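Local coordinates for universal stress protein MT1672 (Mycobacterium tuberculosis, PDB 1TQ8), which belongs to the universal stress protein family and probably binds an adenine nucleotide, which may link it to stress responses, at the interface of chains A and B and the interface of chains A and C. Sequence-based numbering; all coordinates share one arbitrary frame. Chains: chain A/B/C, hypothetical protein Rv1636.

Contact 1: the interface of chains A and B. Residues chain A 134-135, 138; chain B 125-128, 143.
A:Leu138, just past helix 133-137, lies against B:Val125 and B:Asn127, at the end of strand 122-126 and the start of the loop after it, an example of how one branched side chain can read several neighbours at once. Its methylene CB lies 4.2 Å from the methyl CB of B:Ala143 on helix 141-148. CG, set anti to the carbonyl carbon by a chi1 of -58°, comes next to CG2 of B:Val125. Beyond it the two methyls part company. CD2 stays with the valine and lies 3.8 Å from B:Val125 CG2, the two side chains running antiparallel past one another. CD1 turns to B:Asn127, touching its CA at 3.7 Å and approaching the side-chain oxygen OD1. That asparagine is positioned from within its own chain: its amide ND2 donates to the carbonyl O of B:Ala143 at 2.9 Å, a bond that ties the loop to helix 141-148 and restrains the amide beside the leucine methyl.

One helical turn away, A:Ala134 presses its CB against CB of B:Val125 and, at 3.8 Å, against CG1 of B:Val128. The same methyl faces the backbone O of B:Gly126 at 3.5 Å, and its shortness may allow helix 133-137 to come near the strand end. Much of the patch belongs to the G-2X-G-9X-G(S/T) nucleotide-binding motif of Usp proteins, which begins at Gly126, so pairing might influence that site. Repeated by the two-fold, it adds apolar contacts to the A-B pairing and may contribute to an oligomer in solution.

Contact 2: the interface of chains A and C. Residues chain A 127, 146, 151-152; chain C 155-157.
A:Asp152 and C:His157 meet through one carboxylate oxygen, OD1, which takes two hydrogen bonds from the same residue of the partner chain. The imidazole ND1 of C:His157 donates to A:Asp152 OD1 at 2.7 Å, and the backbone N of C:His157 donates to that oxygen at 2.8 Å. Both donors stand 37° out of the carboxylate plane, on opposite faces, and grip the oxygen from two sides. The ring can turn back over its own backbone because CG of C:His157 sits between the backbone N and the carbonyl carbon (chi1 75°); the carboxylate and ring planes are then 55° apart. Paired donors of this kind would be expected to stabilise the negative charge of the aspartate.

Nearer the backbone, the CB of C:His157 lies 3.6 Å from A:Ser146 OG. This hydroxyl donates in turn to A:Val151 O at 3.0 Å, which may steady the backbone that carries A:Asp152. A:Asn127 N donates to C:Val156 O at 2.8 Å. C:Ile155 CG2 adds an apolar touch, 4.0 Å from A:Asn127 CB. The site fixes the end of strand 152-156 and C:His157 just after it against the strand start, the A:Asn127 loop and helix 141-148 of the other chain; it may support a dimer.

Contact 3: the interface of chains A and C. Residues chain A 17, 121, 154-156; chain C 36, 152.
A:Tyr17 lies flat against the guanidinium of C:Arg36, with the two planes 21° apart, while the carboxylate of C:Asp152 stands nearly upright to the ring at 84°. The tyrosine thus offers chain C two different surfaces. Over one face, NH1 of C:Arg36 is 4.0 Å from the ring centroid and displaced toward the rim, a cation-pi contact; CE2 of the ring comes over the middle of the guanidinium. At the edge, in the ring plane, the phenol OH of A:Tyr17 donates at 2.7 Å to OD2 of C:Asp152, which accepts with its anti lone pair.

The arginine reaches its place by bending at chi2 and chi3, which folds its outer half across the tyrosine. The inner half packs on strand 152-156 of chain A, C:Arg36 CG lying 4.0 Å from both A:Val156 CG2 and A:Leu154 CD2. Within chain C, C:Arg36 NE and C:Asp152 OD2 form a long salt bridge of 4.0 Å, which may favour the charged form of the acceptor. A:Val156 CA, 3.4 Å from C:Asp152 OD1, lies over a face of the carboxylate, whereas the phenol comes close to its plane. The site fastens the segment leading into strand 19-23 of chain A to helix 28-41 and strand 152-156 of chain C, widening the A-C pairing.

Contact 1: the interface of chains A and B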
# COMPACT_ATOMS: atom_id res chain seq x y z
N ALA A 134 10.86 3.56 8.01
CA ALA A 134 9.99 4.24 7.07
C ALA A 134 9.77 3.39 5.80
O ALA A 134 8.63 3.21 5.35
CB ALA A 134 10.57 5.60 6.72
N GLY A 135 10.86 2.87 5.23
CA GLY A 135 10.74 2.06 4.03
C GLY A 135 9.71 0.96 4.15
O GLY A 135 8.90 0.73 3.25
N LEU A 138 5.83 2.40 5.06
CA LEU A 138 5.14 3.01 3.93
C LEU A 138 4.85 2.11 2.75
O LEU A 138 4.30 2.56 1.75
CB LEU A 138 5.94 4.23 3.45
CG LEU A 138 6.13 5.27 4.56
CD1 LEU A 138 6.95 6.43 4.03
CD2 LEU A 138 4.77 5.76 5.06
N VAL B 125 6.79 8.97 10.51
CA VAL B 125 7.93 8.64 9.64
C VAL B 125 7.99 9.64 8.51
O VAL B 125 6.98 10.24 8.15
CB VAL B 125 7.85 7.22 8.99
CG1 VAL B 125 7.91 6.14 10.07
CG2 VAL B 125 6.61 7.08 8.16
N GLY B 126 9.19 9.86 7.98
CA GLY B 126 9.36 10.77 6.87
C GLY B 126 9.14 9.94 5.62
O GLY B 126 9.50 8.76 5.58
N ASN B 127 8.54 10.54 4.59
CA ASN B 127 8.23 9.83 3.36
C ASN B 127 9.51 9.44 2.66
O ASN B 127 10.52 10.13 2.78
CB ASN B 127 7.40 10.72 2.42
CG ASN B 127 6.54 9.92 1.47
OD1 ASN B 127 6.49 8.69 1.53
ND2 ASN B 127 5.83 10.61 0.58
N VAL B 128 9.47 8.35 1.93
CA VAL B 128 10.64 7.89 1.21
C VAL B 128 10.16 6.89 0.18
O VAL B 128 9.10 6.31 0.35
CB VAL B 128 11.66 7.26 2.20
CG1 VAL B 128 11.04 6.08 2.93
CG2 VAL B 128 12.91 6.85 1.47
N ALA B 143 1.53 7.08 0.92
CA ALA B 143 2.90 7.54 0.69
C ALA B 143 2.93 8.36 -0.58
O ALA B 143 3.52 9.45 -0.62
CB ALA B 143 3.84 6.36 0.55

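Contact 2: the interface of chains A and C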
# COMPACT_ATOMS: atom_id res chain seq x y z
N ASN A 127 9.72 -7.63 -7.08
CA ASN A 127 9.51 -7.01 -5.77
C ASN A 127 10.76 -6.24 -5.40
O ASN A 127 11.86 -6.58 -5.81
CB ASN A 127 9.25 -8.09 -4.72
CG ASN A 127 8.55 -7.55 -3.47
OD1 ASN A 127 8.43 -6.34 -3.30
ND2 ASN A 127 8.10 -8.45 -2.60
N SER A 146 4.69 -10.91 -0.50
CA SER A 146 5.58 -11.48 -1.49
C SER A 146 6.96 -11.75 -0.89
O SER A 146 7.55 -12.79 -1.13
CB SER A 146 5.72 -10.53 -2.68
OG SER A 146 6.68 -11.00 -3.61
N VAL A 151 7.02 -15.60 -2.18
CA VAL A 151 6.12 -16.08 -3.22
C VAL A 151 5.64 -14.96 -4.15
O VAL A 151 5.69 -13.79 -3.79
CB VAL A 151 4.91 -16.80 -2.56
CG1 VAL A 151 4.07 -15.79 -1.78
CG2 VAL A 151 4.07 -17.52 -3.60
N ASP A 152 5.19 -15.32 -5.34
CA ASP A 152 4.70 -14.34 -6.29
C ASP A 152 3.23 -14.07 -5.96
O ASP A 152 2.50 -14.97 -5.55
CB ASP A 152 4.80 -14.89 -7.72
CG ASP A 152 6.23 -14.98 -8.22
OD1 ASP A 152 7.17 -14.63 -7.47
OD2 ASP A 152 6.43 -15.40 -9.39
N ILE C 155 3.42 -9.62 -8.96
CA ILE C 155 4.60 -9.21 -8.20
C ILE C 155 5.45 -10.47 -8.03
O ILE C 155 5.05 -11.42 -7.35
CB ILE C 155 4.21 -8.66 -6.81
CG1 ILE C 155 3.24 -7.49 -6.98
CG2 ILE C 155 5.44 -8.22 -6.05
CD1 ILE C 155 2.76 -6.91 -5.66
N VAL C 156 6.62 -10.47 -8.65
CA VAL C 156 7.53 -11.60 -8.60
C VAL C 156 8.51 -11.42 -7.45
O VAL C 156 9.20 -10.40 -7.38
CB VAL C 156 8.33 -11.72 -9.94
CG1 VAL C 156 9.27 -12.93 -9.90
CG2 VAL C 156 7.37 -11.86 -11.11
N HIS C 157 8.58 -12.41 -6.56
CA HIS C 157 9.49 -12.32 -5.43
C HIS C 157 10.93 -12.43 -5.88
O HIS C 157 11.21 -12.88 -6.99
CB HIS C 157 9.20 -13.40 -4.39
CG HIS C 157 9.66 -14.78 -4.78
ND1 HIS C 157 8.94 -15.59 -5.63
CD2 HIS C 157 10.74 -15.49 -4.40
CE1 HIS C 157 9.57 -16.75 -5.76
NE2 HIS C 157 10.66 -16.71 -5.02

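Contact 3: the interface of chains A and C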
# COMPACT_ATOMS: atom_id res chain seq x y z
N TYR A 17 -2.87 -15.08 -21.15
CA TYR A 17 -2.56 -13.67 -21.32
C TYR A 17 -1.96 -13.45 -22.70
O TYR A 17 -1.06 -14.18 -23.10
CB TYR A 17 -1.57 -13.22 -20.25
CG TYR A 17 -2.16 -13.17 -18.87
CD1 TYR A 17 -1.60 -13.90 -17.82
CD2 TYR A 17 -3.28 -12.37 -18.60
CE1 TYR A 17 -2.14 -13.84 -16.54
CE2 TYR A 17 -3.82 -12.30 -17.32
CZ TYR A 17 -3.25 -13.04 -16.30
OH TYR A 17 -3.77 -12.96 -15.03
N ASP A 121 -2.85 -7.05 -20.57
CA ASP A 121 -3.75 -7.81 -19.72
C ASP A 121 -3.02 -8.30 -18.47
O ASP A 121 -3.62 -8.84 -17.55
CB ASP A 121 -4.42 -8.97 -20.48
CG ASP A 121 -3.43 -9.87 -21.19
OD1 ASP A 121 -3.85 -10.55 -22.15
OD2 ASP A 121 -2.24 -9.91 -20.80
N LEU A 154 -0.47 -12.32 -7.38
CA LEU A 154 -1.22 -11.93 -8.56
C LEU A 154 -2.55 -11.28 -8.22
O LEU A 154 -3.38 -11.88 -7.54
CB LEU A 154 -1.47 -13.16 -9.43
CG LEU A 154 -2.35 -12.94 -10.66
CD1 LEU A 154 -1.67 -11.96 -11.60
CD2 LEU A 154 -2.59 -14.29 -11.35
N ILE A 155 -2.75 -10.05 -8.68
CA ILE A 155 -3.99 -9.33 -8.43
C ILE A 155 -4.82 -9.37 -9.70
O ILE A 155 -4.38 -8.91 -10.75
CB ILE A 155 -3.72 -7.85 -8.04
CG1 ILE A 155 -2.85 -7.79 -6.78
CG2 ILE A 155 -5.03 -7.13 -7.80
CD1 ILE A 155 -2.44 -6.39 -6.40
N VAL A 156 -6.02 -9.94 -9.59
CA VAL A 156 -6.92 -10.08 -10.73
C VAL A 156 -7.92 -8.94 -10.74
O VAL A 156 -8.70 -8.79 -9.81
CB VAL A 156 -7.68 -11.42 -10.66
CG1 VAL A 156 -8.68 -11.53 -11.80
CG2 VAL A 156 -6.70 -12.57 -10.70
N ARG C 36 -9.02 -17.45 -13.05
CA ARG C 36 -7.65 -17.19 -13.47
C ARG C 36 -6.67 -18.12 -12.76
O ARG C 36 -5.75 -18.64 -13.37
CB ARG C 36 -7.27 -15.73 -13.17
CG ARG C 36 -5.78 -15.39 -13.40
CD ARG C 36 -5.39 -15.61 -14.85
NE ARG C 36 -6.26 -14.85 -15.75
CZ ARG C 36 -6.31 -15.03 -17.06
NH1 ARG C 36 -5.53 -15.94 -17.63
NH2 ARG C 36 -7.13 -14.31 -17.81
N ASP C 152 -4.43 -7.15 -14.79
CA ASP C 152 -3.96 -7.96 -13.67
C ASP C 152 -2.51 -7.58 -13.34
O ASP C 152 -1.72 -7.24 -14.23
CB ASP C 152 -4.06 -9.44 -14.02
CG ASP C 152 -5.50 -9.89 -14.27
OD1 ASP C 152 -6.43 -9.09 -13.98
OD2 ASP C 152 -5.68 -11.04 -14.74

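Contacts 2 and 3 are neighbouring parts of one A-C interface, their C-alpha centres about 14 Å apart, and both draw on strand 152-156 from each chain. Once the two-fold is applied, the same Asp152 carboxylate takes His157 on one oxygen and Tyr17 on the other, so the two contacts share it. Contact 1 lies about 21 Å from contact 2 and 28 Å from contact 3, on a separate surface. Asn127 and helix 141-148 serve contact 1 from chain B and contact 2 from chain A, so by symmetry one copy uses them at both, joining two partners within the deposited assembly, whose biological standing the structure alone does not show.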